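Local coordinates for N-acetyl-beta-D glucosaminidase (Rhizomucor miehei CAU432, PDB 4ZM6), which probably removes beta-linked N-acetylglucosamine residues through its glycoside hydrolase family 3 part and carries a glucosamine N-acetyltransferase region that binds acetyl-CoA, at residues T600-V605 against Q642-I647; A417-R422 against L512-I517; L193-I198 against M272-E277; A765-N770 against A817-L822; L123-N128 against K353-E358. All coordinates share one frame; numbering follows the deposited sequence.

Interaction 1 of 5, residues T600-V605 against Q642-I647; sequences TQIVVV and QGADCI
Ile602 reaches from its strand to the end of a helix and touches Gln642 there. The contact is small, with 101 Å² buried in total, and Ile602 supplies about half of it. Its CG1 branch stands anti to the carbonyl carbon (chi1 -71°), and the chain then runs on extended to CD1. That methyl group meets Gln642 CG at 3.8 Å and lies equally near Gln642 CB. The two side chains cross at about a right angle. Gln642 therefore offers the aliphatic base of its side chain. The chain bends at chi2 beyond that point, and the amide takes no part in the contact. Ala644 adds the third piece. Its methyl CB faces Ile602 CG1 at 4.4 Å, a looser apolar approach. No hydrogen bond joins the two segments.

The backbone turn explains how Gln642 and Ala644 come to face the same isoleucine. Gly643 has positive phi and closes the helix with a Schellman motif. Ala644 is the centre of an inverse gamma turn, in which Asp645 N bonds weakly to Gly643 O. The chain then runs on into the edge strand beside 608-618. Asp645 also reaches the hydrolase part of the chain, through bonds to Arg171 and Ile222.

This is the acetyltransferase (GNAT) fold. Strand 608-618, helix 627-642 and strand 646-649 form a beta-alpha-beta crossover. Strand 594-605 pairs antiparallel with strand 608-618. Ile602 also touches His638 of helix 627-642, and Thr600 packs on Ala635 and Phe639 of the same helix.

Interaction 2 of 5, residues A417-R422 against L512-I517; sequences ASLLKR and LIFGEI
Leu419 is the first residue of 417-422 to touch the other segment, at Phe514. Its CD2 methyl lies at the edge of the Phe514 ring, near the ring plane, with CE1 the closest atom at 3.8 Å. The two side chains cross at about a right angle.

Arg422 comes next and has the largest share of the buried surface. Its CB sits over the centre of one Phe514 face, 3.7 Å from the ring centroid and 8° off the normal, a CH-pi contact. The chain bends at chi2, and the guanidinium turns toward both its own helix and Glu516. NH1 returns to Ser418 O at 2.9 Å.

Helix 413-422 connects the parallel, neighbouring strands 392-397 and 426-431 of a mixed six-stranded sheet, as a beta-alpha-beta crossover. The other segment ends helix 503-513 in a Schellman motif. Gly515, with positive phi, is its C-prime residue. Gly515 N bonds to Leu512 O, and Glu516 N bonds to Arg511 O. The turn places Glu516 opposite the guanidinium.

The salt bridge there is side-on and two-pronged. Arg422 NE holds Glu516 OE1 at 3.0 Å, almost straight at 175°. Arg422 NH2 holds Glu516 OE2 at 3.1 Å. Both oxygens are met on their syn sides but from off the carboxylate plane, and the guanidinium and carboxylate planes are 37° apart. Each charge has a second partner. Arg422 NH2 also pairs with Glu507, and Glu516 OE2 also pairs with Arg511. Glu507 in turn bonds to Ser418 OG, close to where the guanidinium meets the helix backbone.

Interaction 3 of 5, residues L193-I198 against M272-E277; sequences LDVPVI and MDAVKE
Val195 and Ala274 form the apolar centre of this contact, where the two backbones come within 4.8 Å of each other at their CA atoms. Val195 CG2 is the branch that stands anti to the carbonyl carbon. It lies 3.9 Å from Ala274 O and 4.4 Å from Ala274 CB. The Ala274 methyl also faces the preceding backbone, 4.0 Å from Asp194 O. Beside it, Asp273 CB rests 3.5 Å from Leu193 O. Here side-chain carbons pack against carbonyl oxygens, and no hydrogen bond crosses between the segments.

The other side is open. The side chains of Leu193 and Asp194 start away from the helix and are exposed. Asp194 is used locally instead: its OD1 takes the N-H of Val195 at 3.0 Å, a bond between neighbouring residues of the loop. Asp273 OD1 makes a long salt bridge to Lys276 NZ, 3.7 Å away, within its own segment.

Both segments belong to the family 3 hydrolase region, which is of the TIM-barrel clan. The loop of 193-198 follows strand 178-181. The short helix 273-276 follows strand 264-267 and begins after Met272 as N-cap. Met272 packs on Ser191 and His192, just before Leu193 in the same loop, while Pro196 touches His184. Further along, Pro196 and Ile198 bond through their backbones to Leu234, in the loop after strand 227-230.

Interaction 4 of 5, residues A765-N770 against A817-L822; sequences ASLILN and AHANWL
Leu767 and Leu769 meet Ala819 and Leu822 with no flat group between them, so no ring face or edge enters the contact. The nearby imidazole of His818 meets the ring of Phe713 instead, their planes about 30° apart.

Ala819 is the middle of the contact. Its CB is 3.7 Å from Leu767 CD2 and equally far from Leu769 CD2, so one small methyl is touched by both leucines. Leu767 and Leu769 are two residues apart on a strand and point to the same face. Leu767 reaches the methyl with CG between the backbone N and the carbonyl carbon (chi1 66°). Leu769 instead has CG anti to the carbonyl carbon.

The segments belong to the second acetyltransferase-like region. Strand 794-802, helix 811-825 and strand 830-836 make a beta-alpha-beta crossover, with the two strands parallel. Strand 763-771 pairs antiparallel with 794-802, and the helix lies over both. Its short segment runs nearly parallel to 765-770, at 20°, with the axes 9.8 Å apart.

Leu769 forks between two helix residues. While CD2 goes to Ala819, CD1 reaches Leu822 CD1 at 3.7 Å, the two side chains crossing at about a right angle. Ile752 of strand 751-756 touches both Leu769 and Leu822. Ala819 also packs on Met797, and Leu767 on Val800, both on strand 794-802.

Interaction 5 of 5, residues L123-N128 against K353-E358; sequences LTLGMN and KTMGSE
A helix end meets a helix start here, in Thr124 and Leu125 against Thr354 and Met355. Helix 108-125, in the hydrolase region, stops at Gly126, whose positive phi turns the chain away. Across from it, the chain approaches helix 357-368, with Gly356 at the N-cap position.

Thr124 is central. Its methyl CG2 lies 3.4 Å from Thr354 OG1, and the two side chains slide past each other in opposite directions. OG1 of Thr124 sits between the backbone N and the carbonyl carbon (chi1 61°). This leaves it on the side of Met355, against the CG methylene and 3.9 Å from SD. Leu125 turns its CD2 methyl to the same sulfur, also at 3.9 Å, and crosses the methionine at about a right angle. Met355 thus lies across both residues, and its chain bends at chi3, about the CG-SD bond, which turns CE aside.

Both threonine hydroxyls are held within their own parts of the chain. Thr124 OG1 bonds to Glu121 O, one turn back in the helix, and Thr354 OG1 bonds to Asp351 O. A polar link close by comes from Lys120, whose NZ bonds to Thr354 O.

No hydrogen bond joins the two segments. The hydroxyls bond within their own parts of the chain, and across the contact they meet carbon and sulfur, so the join rests on van der Waals packing.

Overall arrangement
The five contacts are spread along a long, multi-part chain, and none touches another. Interactions 3 and 5 both involve the hydrolase region, their centres about 35 Å apart; residues 193-198 and 272-277 fall between the two segments of interaction 5 in sequence. Interaction 2 joins two helices of the part built on the six-stranded sheet, about 17 Å from interaction 5 at the nearest atoms. Its segment 512-517 ends shortly before Arg520, which binds acetyl-CoA; the Glu516 side chain is about 12 Å from the bound cofactor and about 11 Å from the Arg520 side chain. Interactions 1 and 4 fall in the two acetyltransferase-like regions, their centres about 31 Å apart. Interactions 3 and 4 are farthest apart, with about 75 Å between centres.

Interaction 1 of 5, residues T600-V605 against Q642-I647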
# COMPACT_ATOMS: atom_id res chain seq x y z
N THR A 600 -0.76 17.55 -8.96
CA THR A 600 -0.45 17.65 -7.54
C THR A 600 1.06 17.61 -7.28
O THR A 600 1.76 16.78 -7.86
CB THR A 600 -1.16 16.51 -6.77
OG1 THR A 600 -2.41 16.98 -6.26
CG2 THR A 600 -0.33 15.98 -5.60
N GLN A 601 1.54 18.49 -6.41
CA GLN A 601 2.94 18.48 -5.99
C GLN A 601 3.06 18.94 -4.54
O GLN A 601 2.14 19.55 -4.00
CB GLN A 601 3.80 19.35 -6.93
CG GLN A 601 3.75 20.86 -6.75
CD GLN A 601 4.92 21.57 -7.43
OE1 GLN A 601 5.77 20.94 -8.07
NE2 GLN A 601 4.98 22.89 -7.29
N ILE A 602 4.18 18.60 -3.91
CA ILE A 602 4.45 19.00 -2.53
C ILE A 602 5.79 19.72 -2.48
O ILE A 602 6.80 19.20 -2.97
CB ILE A 602 4.45 17.80 -1.57
CG1 ILE A 602 3.03 17.27 -1.39
CG2 ILE A 602 5.01 18.19 -0.20
CD1 ILE A 602 2.95 15.93 -0.69
N VAL A 603 5.79 20.91 -1.89
CA VAL A 603 6.97 21.76 -1.80
C VAL A 603 7.18 22.16 -0.35
O VAL A 603 6.23 22.31 0.41
CB VAL A 603 6.78 23.02 -2.67
CG1 VAL A 603 7.79 24.11 -2.32
CG2 VAL A 603 6.88 22.66 -4.15
N VAL A 604 8.45 22.32 0.03
CA VAL A 604 8.79 22.76 1.38
C VAL A 604 9.04 24.27 1.42
O VAL A 604 9.84 24.79 0.65
CB VAL A 604 10.03 22.01 1.90
CG1 VAL A 604 10.38 22.47 3.30
CG2 VAL A 604 9.79 20.51 1.88
N VAL A 605 8.34 24.96 2.32
CA VAL A 605 8.49 26.41 2.53
C VAL A 605 8.55 26.68 4.04
O VAL A 605 7.63 26.31 4.77
CB VAL A 605 7.31 27.20 1.93
CG1 VAL A 605 7.47 28.70 2.19
CG2 VAL A 605 7.18 26.93 0.44
N GLN A 642 0.59 12.71 3.89
CA GLN A 642 1.94 13.25 3.80
C GLN A 642 2.25 14.33 4.84
O GLN A 642 3.41 14.65 5.06
CB GLN A 642 2.21 13.82 2.40
CG GLN A 642 2.25 12.78 1.30
CD GLN A 642 3.26 11.70 1.59
OE1 GLN A 642 4.45 11.98 1.76
NE2 GLN A 642 2.80 10.46 1.65
N GLY A 643 1.22 14.89 5.45
CA GLY A 643 1.40 15.98 6.41
C GLY A 643 1.58 17.32 5.73
O GLY A 643 2.15 18.24 6.31
N ALA A 644 1.10 17.43 4.49
CA ALA A 644 1.03 18.72 3.81
C ALA A 644 -0.23 19.44 4.29
O ALA A 644 -1.28 19.37 3.64
CB ALA A 644 0.99 18.52 2.30
N ASP A 645 -0.11 20.11 5.43
CA ASP A 645 -1.27 20.73 6.08
C ASP A 645 -1.59 22.14 5.58
O ASP A 645 -2.69 22.63 5.81
CB ASP A 645 -1.07 20.75 7.60
CG ASP A 645 -0.93 19.36 8.20
OD1 ASP A 645 -1.43 18.39 7.60
OD2 ASP A 645 -0.31 19.24 9.28
N CYS A 646 -0.65 22.79 4.90
CA CYS A 646 -0.94 24.05 4.21
C CYS A 646 -1.08 23.70 2.74
O CYS A 646 -0.12 23.25 2.13
CB CYS A 646 0.17 25.08 4.42
SG CYS A 646 0.48 25.49 6.16
N ILE A 647 -2.27 23.89 2.19
CA ILE A 647 -2.56 23.48 0.83
C ILE A 647 -2.96 24.70 0.00
O ILE A 647 -3.57 25.62 0.53
CB ILE A 647 -3.67 22.40 0.78
CG1 ILE A 647 -3.63 21.50 2.01
CG2 ILE A 647 -3.52 21.53 -0.46
CD1 ILE A 647 -4.76 20.48 2.07

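Interaction 2 of 5, residues A417-R422 against L512-I517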
# COMPACT_ATOMS: atom_id res chain seq x y z
N ALA A 417 -43.46 13.95 9.85
CA ALA A 417 -43.45 15.37 9.47
C ALA A 417 -43.06 15.57 8.01
O ALA A 417 -43.71 16.32 7.28
CB ALA A 417 -42.49 16.14 10.37
N SER A 418 -42.01 14.90 7.59
CA SER A 418 -41.50 15.10 6.27
C SER A 418 -42.41 14.53 5.24
O SER A 418 -42.43 15.00 4.14
CB SER A 418 -40.11 14.50 6.15
OG SER A 418 -39.18 15.25 6.89
N LEU A 419 -43.15 13.51 5.58
CA LEU A 419 -44.11 12.94 4.65
C LEU A 419 -45.26 13.88 4.43
O LEU A 419 -45.82 13.96 3.37
CB LEU A 419 -44.68 11.70 5.26
CG LEU A 419 -43.82 10.50 5.06
CD1 LEU A 419 -44.44 9.37 5.80
CD2 LEU A 419 -43.81 10.23 3.59
N LEU A 420 -45.64 14.55 5.48
CA LEU A 420 -46.73 15.54 5.48
C LEU A 420 -46.51 16.70 4.52
O LEU A 420 -47.46 17.21 3.93
CB LEU A 420 -46.98 16.10 6.89
CG LEU A 420 -47.83 15.26 7.84
CD1 LEU A 420 -47.74 15.84 9.24
CD2 LEU A 420 -49.27 15.19 7.36
N LYS A 421 -45.26 17.14 4.37
CA LYS A 421 -44.95 18.23 3.43
C LYS A 421 -45.32 17.85 1.98
O LYS A 421 -45.69 18.72 1.19
CB LYS A 421 -43.48 18.66 3.53
N ARG A 422 -45.26 16.55 1.66
CA ARG A 422 -45.56 16.07 0.30
C ARG A 422 -46.98 15.53 0.13
O ARG A 422 -47.52 15.59 -0.98
CB ARG A 422 -44.58 14.96 -0.13
CG ARG A 422 -43.18 15.44 -0.48
CD ARG A 422 -42.34 15.62 0.77
NE ARG A 422 -41.08 16.29 0.49
CZ ARG A 422 -40.22 16.70 1.42
NH1 ARG A 422 -40.47 16.50 2.71
NH2 ARG A 422 -39.10 17.32 1.06
N LEU A 512 -36.03 11.43 -1.37
CA LEU A 512 -35.64 10.34 -2.25
C LEU A 512 -36.87 9.55 -2.70
O LEU A 512 -37.00 9.23 -3.88
CB LEU A 512 -34.66 9.40 -1.55
CG LEU A 512 -33.46 8.91 -2.36
CD1 LEU A 512 -32.76 7.79 -1.60
CD2 LEU A 512 -33.86 8.43 -3.75
N ILE A 513 -37.75 9.25 -1.75
CA ILE A 513 -38.96 8.47 -2.02
C ILE A 513 -39.88 9.18 -3.01
O ILE A 513 -40.44 8.54 -3.90
CB ILE A 513 -39.69 8.10 -0.70
CG1 ILE A 513 -38.90 7.01 0.04
CG2 ILE A 513 -41.11 7.61 -0.96
CD1 ILE A 513 -39.28 6.83 1.49
N PHE A 514 -40.03 10.49 -2.87
CA PHE A 514 -40.85 11.28 -3.80
C PHE A 514 -40.09 11.77 -5.03
O PHE A 514 -40.61 12.57 -5.80
CB PHE A 514 -41.52 12.44 -3.06
CG PHE A 514 -42.63 12.00 -2.16
CD1 PHE A 514 -42.36 11.55 -0.88
CD2 PHE A 514 -43.95 12.00 -2.60
CE1 PHE A 514 -43.37 11.13 -0.05
CE2 PHE A 514 -44.97 11.57 -1.78
CZ PHE A 514 -44.68 11.14 -0.49
N GLY A 515 -38.86 11.30 -5.23
CA GLY A 515 -38.12 11.59 -6.45
C GLY A 515 -37.62 13.02 -6.59
O GLY A 515 -37.28 13.45 -7.69
N GLU A 516 -37.56 13.76 -5.49
CA GLU A 516 -37.05 15.12 -5.50
C GLU A 516 -35.54 15.12 -5.60
O GLU A 516 -34.94 16.07 -6.09
CB GLU A 516 -37.45 15.85 -4.22
CG GLU A 516 -38.95 16.01 -4.03
CD GLU A 516 -39.30 16.65 -2.71
OE1 GLU A 516 -40.52 16.71 -2.40
OE2 GLU A 516 -38.38 17.08 -1.99
N ILE A 517 -34.94 14.05 -5.10
CA ILE A 517 -33.50 13.92 -5.01
C ILE A 517 -33.18 12.55 -5.59
O ILE A 517 -34.07 11.73 -5.76
CB ILE A 517 -33.06 14.10 -3.53
CG1 ILE A 517 -31.94 15.13 -3.43
CG2 ILE A 517 -32.67 12.79 -2.85
CD1 ILE A 517 -32.36 16.53 -3.85

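Interaction 3 of 5, residues L193-I198 against M272-E277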
# COMPACT_ATOMS: atom_id res chain seq x y z
N LEU A 193 -23.54 -4.47 27.76
CA LEU A 193 -24.28 -5.57 28.38
C LEU A 193 -23.37 -6.72 28.83
O LEU A 193 -23.35 -7.07 30.01
CB LEU A 193 -25.35 -6.10 27.42
CG LEU A 193 -26.27 -5.06 26.76
CD1 LEU A 193 -27.09 -5.70 25.65
CD2 LEU A 193 -27.18 -4.40 27.79
N ASP A 194 -22.62 -7.28 27.88
CA ASP A 194 -21.80 -8.48 28.13
C ASP A 194 -20.35 -8.24 27.69
O ASP A 194 -20.01 -7.16 27.20
CB ASP A 194 -22.41 -9.67 27.36
CG ASP A 194 -22.44 -10.95 28.19
OD1 ASP A 194 -21.48 -11.21 28.95
OD2 ASP A 194 -23.43 -11.70 28.05
N VAL A 195 -19.49 -9.25 27.88
CA VAL A 195 -18.07 -9.17 27.49
C VAL A 195 -17.88 -9.69 26.06
O VAL A 195 -18.07 -10.89 25.81
CB VAL A 195 -17.17 -9.99 28.44
CG1 VAL A 195 -15.75 -10.07 27.90
CG2 VAL A 195 -17.18 -9.37 29.83
N PRO A 196 -17.48 -8.81 25.12
CA PRO A 196 -17.29 -9.29 23.76
C PRO A 196 -15.93 -9.97 23.59
O PRO A 196 -14.93 -9.54 24.19
CB PRO A 196 -17.37 -8.00 22.92
CG PRO A 196 -17.02 -6.89 23.86
CD PRO A 196 -17.08 -7.40 25.28
N VAL A 197 -15.91 -11.04 22.80
CA VAL A 197 -14.71 -11.82 22.60
C VAL A 197 -14.27 -11.65 21.15
O VAL A 197 -15.06 -11.85 20.23
CB VAL A 197 -14.95 -13.33 22.86
CG1 VAL A 197 -13.62 -14.06 22.99
CG2 VAL A 197 -15.81 -13.53 24.10
N ILE A 198 -13.01 -11.26 20.97
CA ILE A 198 -12.38 -11.18 19.65
C ILE A 198 -11.30 -12.25 19.60
O ILE A 198 -10.19 -12.06 20.10
CB ILE A 198 -11.77 -9.79 19.38
CG1 ILE A 198 -12.81 -8.68 19.63
CG2 ILE A 198 -11.22 -9.71 17.96
CD1 ILE A 198 -14.10 -8.82 18.84
N MET A 272 -18.95 0.37 32.43
CA MET A 272 -19.67 -0.59 31.60
C MET A 272 -19.51 -1.98 32.22
O MET A 272 -18.54 -2.23 32.95
CB MET A 272 -19.13 -0.59 30.16
CG MET A 272 -19.31 0.74 29.44
SD MET A 272 -18.12 0.99 28.11
CE MET A 272 -18.93 0.15 26.75
N ASP A 273 -20.45 -2.86 31.93
CA ASP A 273 -20.47 -4.19 32.56
C ASP A 273 -19.27 -5.05 32.17
O ASP A 273 -18.86 -5.93 32.93
CB ASP A 273 -21.78 -4.93 32.25
CG ASP A 273 -22.99 -4.30 32.94
OD1 ASP A 273 -22.85 -3.74 34.05
OD2 ASP A 273 -24.10 -4.38 32.36
N ALA A 274 -18.71 -4.80 30.99
CA ALA A 274 -17.53 -5.52 30.52
C ALA A 274 -16.32 -5.41 31.46
O ALA A 274 -15.47 -6.30 31.48
CB ALA A 274 -17.15 -5.06 29.12
N VAL A 275 -16.23 -4.31 32.21
CA VAL A 275 -15.17 -4.16 33.21
C VAL A 275 -15.70 -4.05 34.64
O VAL A 275 -14.95 -4.31 35.58
CB VAL A 275 -14.26 -2.95 32.91
CG1 VAL A 275 -14.84 -1.68 33.51
CG2 VAL A 275 -12.86 -3.18 33.44
N LYS A 276 -16.95 -3.64 34.81
CA LYS A 276 -17.55 -3.55 36.15
C LYS A 276 -17.95 -4.93 36.69
O LYS A 276 -17.90 -5.16 37.90
CB LYS A 276 -18.77 -2.62 36.14
CG LYS A 276 -19.44 -2.43 37.50
CD LYS A 276 -20.62 -1.47 37.45
CE LYS A 276 -21.78 -2.05 36.64
NZ LYS A 276 -23.01 -1.23 36.74
N GLU A 277 -18.34 -5.83 35.79
CA GLU A 277 -18.75 -7.18 36.17
C GLU A 277 -17.63 -8.22 36.00
O GLU A 277 -17.87 -9.42 36.18
CB GLU A 277 -19.98 -7.62 35.36
CG GLU A 277 -21.11 -6.60 35.29
CD GLU A 277 -21.68 -6.21 36.65
OE1 GLU A 277 -22.80 -6.65 36.98
OE2 GLU A 277 -21.00 -5.47 37.39

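Interaction 4 of 5, residues A765-N770 against A817-L822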
# COMPACT_ATOMS: atom_id res chain seq x y z
N ALA A 765 19.97 44.61 -6.48
CA ALA A 765 18.68 44.23 -7.02
C ALA A 765 18.89 43.03 -7.92
O ALA A 765 20.03 42.68 -8.24
CB ALA A 765 18.06 45.38 -7.80
N SER A 766 17.80 42.38 -8.32
CA SER A 766 17.89 41.25 -9.23
C SER A 766 16.54 40.90 -9.84
O SER A 766 15.51 41.28 -9.30
CB SER A 766 18.44 40.02 -8.51
OG SER A 766 17.40 39.22 -7.98
N LEU A 767 16.57 40.18 -10.96
CA LEU A 767 15.36 39.57 -11.51
C LEU A 767 15.70 38.40 -12.42
O LEU A 767 16.86 38.21 -12.77
CB LEU A 767 14.50 40.59 -12.26
CG LEU A 767 15.07 41.23 -13.53
CD1 LEU A 767 15.03 40.27 -14.72
CD2 LEU A 767 14.29 42.49 -13.87
N ILE A 768 14.68 37.64 -12.80
CA ILE A 768 14.83 36.44 -13.61
C ILE A 768 14.16 36.63 -14.95
O ILE A 768 12.94 36.71 -15.03
CB ILE A 768 14.19 35.21 -12.92
CG1 ILE A 768 14.95 34.85 -11.65
CG2 ILE A 768 14.18 34.01 -13.87
CD1 ILE A 768 14.19 33.89 -10.75
N LEU A 769 14.97 36.68 -16.01
CA LEU A 769 14.47 36.71 -17.37
C LEU A 769 14.06 35.31 -17.82
O LEU A 769 14.43 34.31 -17.21
CB LEU A 769 15.53 37.22 -18.35
CG LEU A 769 15.91 38.70 -18.31
CD1 LEU A 769 17.10 38.94 -19.22
CD2 LEU A 769 14.74 39.57 -18.71
N ASN A 770 13.30 35.28 -18.91
CA ASN A 770 13.05 34.06 -19.65
C ASN A 770 12.74 34.44 -21.09
O ASN A 770 12.19 35.51 -21.35
CB ASN A 770 11.90 33.26 -19.03
CG ASN A 770 10.54 33.83 -19.38
OD1 ASN A 770 9.95 34.57 -18.60
ND2 ASN A 770 10.04 33.49 -20.57
N ALA A 817 12.92 47.94 -16.68
CA ALA A 817 13.02 48.60 -17.98
C ALA A 817 14.19 48.02 -18.77
O ALA A 817 14.11 47.83 -19.98
CB ALA A 817 13.18 50.11 -17.81
N HIS A 818 15.27 47.73 -18.05
CA HIS A 818 16.42 47.08 -18.65
C HIS A 818 16.05 45.68 -19.14
O HIS A 818 16.42 45.29 -20.24
CB HIS A 818 17.56 46.99 -17.65
CG HIS A 818 18.87 46.62 -18.26
ND1 HIS A 818 19.42 45.36 -18.15
CD2 HIS A 818 19.73 47.35 -19.02
CE1 HIS A 818 20.57 45.33 -18.80
NE2 HIS A 818 20.78 46.52 -19.34
N ALA A 819 15.32 44.94 -18.31
CA ALA A 819 14.83 43.61 -18.69
C ALA A 819 14.01 43.65 -19.98
O ALA A 819 14.12 42.75 -20.81
CB ALA A 819 14.00 43.01 -17.56
N ASN A 820 13.20 44.69 -20.15
CA ASN A 820 12.47 44.89 -21.40
C ASN A 820 13.40 45.12 -22.59
O ASN A 820 13.15 44.59 -23.68
CB ASN A 820 11.48 46.05 -21.28
CG ASN A 820 10.15 45.63 -20.67
OD1 ASN A 820 10.05 44.58 -20.04
ND2 ASN A 820 9.13 46.44 -20.88
N TRP A 821 14.47 45.89 -22.37
CA TRP A 821 15.45 46.17 -23.42
C TRP A 821 16.11 44.87 -23.86
O TRP A 821 16.12 44.54 -25.05
CB TRP A 821 16.51 47.16 -22.91
CG TRP A 821 17.63 47.44 -23.89
CD1 TRP A 821 18.97 47.19 -23.71
CD2 TRP A 821 17.51 48.02 -25.20
NE1 TRP A 821 19.68 47.58 -24.82
CE2 TRP A 821 18.81 48.10 -25.75
CE3 TRP A 821 16.42 48.49 -25.96
CZ2 TRP A 821 19.06 48.62 -27.03
CZ3 TRP A 821 16.67 49.02 -27.23
CH2 TRP A 821 17.98 49.07 -27.75
N LEU A 822 16.63 44.12 -22.88
CA LEU A 822 17.24 42.81 -23.11
C LEU A 822 16.32 41.85 -23.86
O LEU A 822 16.77 41.11 -24.72
CB LEU A 822 17.63 42.17 -21.78
CG LEU A 822 18.82 42.78 -21.04
CD1 LEU A 822 19.06 42.01 -19.75
CD2 LEU A 822 20.06 42.76 -21.91

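Interaction 5 of 5, residues L123-N128 against K353-E358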
# COMPACT_ATOMS: atom_id res chain seq x y z
N LEU A 123 -16.28 24.03 20.64
CA LEU A 123 -15.29 24.92 21.24
C LEU A 123 -15.90 26.19 21.81
O LEU A 123 -15.45 26.67 22.86
CB LEU A 123 -14.18 25.27 20.24
CG LEU A 123 -12.96 26.02 20.78
CD1 LEU A 123 -12.35 25.32 21.99
CD2 LEU A 123 -11.91 26.21 19.70
N THR A 124 -16.90 26.75 21.14
CA THR A 124 -17.57 27.94 21.64
C THR A 124 -18.34 27.64 22.93
O THR A 124 -18.40 28.48 23.83
CB THR A 124 -18.54 28.55 20.60
OG1 THR A 124 -19.55 27.59 20.27
CG2 THR A 124 -17.80 28.96 19.33
N LEU A 125 -18.91 26.43 23.02
CA LEU A 125 -19.64 26.00 24.21
C LEU A 125 -18.72 25.60 25.38
O LEU A 125 -19.20 25.45 26.51
CB LEU A 125 -20.56 24.82 23.88
CG LEU A 125 -21.64 25.06 22.81
CD1 LEU A 125 -22.47 23.80 22.60
CD2 LEU A 125 -22.53 26.24 23.17
N GLY A 126 -17.43 25.42 25.12
CA GLY A 126 -16.47 25.05 26.15
C GLY A 126 -15.97 23.62 26.07
O GLY A 126 -15.10 23.23 26.85
N MET A 127 -16.52 22.83 25.14
CA MET A 127 -15.98 21.49 24.86
C MET A 127 -14.69 21.60 24.08
O MET A 127 -14.64 22.28 23.06
CB MET A 127 -16.95 20.61 24.07
CG MET A 127 -17.78 19.69 24.93
SD MET A 127 -19.04 20.63 25.79
CE MET A 127 -20.25 20.86 24.48
N ASN A 128 -13.67 20.89 24.55
CA ASN A 128 -12.35 20.94 23.95
C ASN A 128 -11.72 19.55 23.83
O ASN A 128 -10.50 19.41 23.86
CB ASN A 128 -11.46 21.89 24.77
CG ASN A 128 -11.50 21.60 26.26
OD1 ASN A 128 -12.08 20.60 26.70
ND2 ASN A 128 -10.88 22.47 27.04
N LYS A 353 -23.09 33.63 18.97
CA LYS A 353 -23.30 33.71 17.52
C LYS A 353 -22.09 33.24 16.71
O LYS A 353 -22.18 33.12 15.49
CB LYS A 353 -23.67 35.14 17.10
CG LYS A 353 -24.93 35.68 17.75
CD LYS A 353 -24.62 36.70 18.85
CE LYS A 353 -25.81 36.95 19.75
NZ LYS A 353 -25.47 37.87 20.86
N THR A 354 -20.96 33.00 17.38
CA THR A 354 -19.75 32.49 16.71
C THR A 354 -19.79 30.97 16.45
O THR A 354 -18.85 30.42 15.88
CB THR A 354 -18.47 32.85 17.49
OG1 THR A 354 -18.47 32.22 18.77
CG2 THR A 354 -18.35 34.36 17.65
N MET A 355 -20.86 30.30 16.88
CA MET A 355 -21.20 28.98 16.35
C MET A 355 -21.66 29.20 14.93
O MET A 355 -22.42 30.14 14.66
CB MET A 355 -22.34 28.35 17.14
CG MET A 355 -22.01 28.02 18.58
SD MET A 355 -23.29 27.03 19.38
CE MET A 355 -24.76 27.98 19.00
N GLY A 356 -21.22 28.36 14.00
CA GLY A 356 -21.60 28.52 12.61
C GLY A 356 -23.02 28.07 12.32
O GLY A 356 -23.28 27.49 11.27
N SER A 357 -23.96 28.36 13.22
CA SER A 357 -25.29 27.76 13.20
C SER A 357 -25.94 27.80 11.82
O SER A 357 -26.38 26.77 11.31
CB SER A 357 -26.21 28.42 14.23
OG SER A 357 -25.88 27.98 15.54
N GLU A 358 -26.00 28.99 11.23
CA GLU A 358 -26.66 29.17 9.94
C GLU A 358 -25.91 28.44 8.83
O GLU A 358 -26.52 27.71 8.03
CB GLU A 358 -26.78 30.67 9.59
CG GLU A 358 -27.73 30.97 8.43
CD GLU A 358 -27.60 32.39 7.90
OE1 GLU A 358 -26.46 32.84 7.64
OE2 GLU A 358 -28.65 33.05 7.71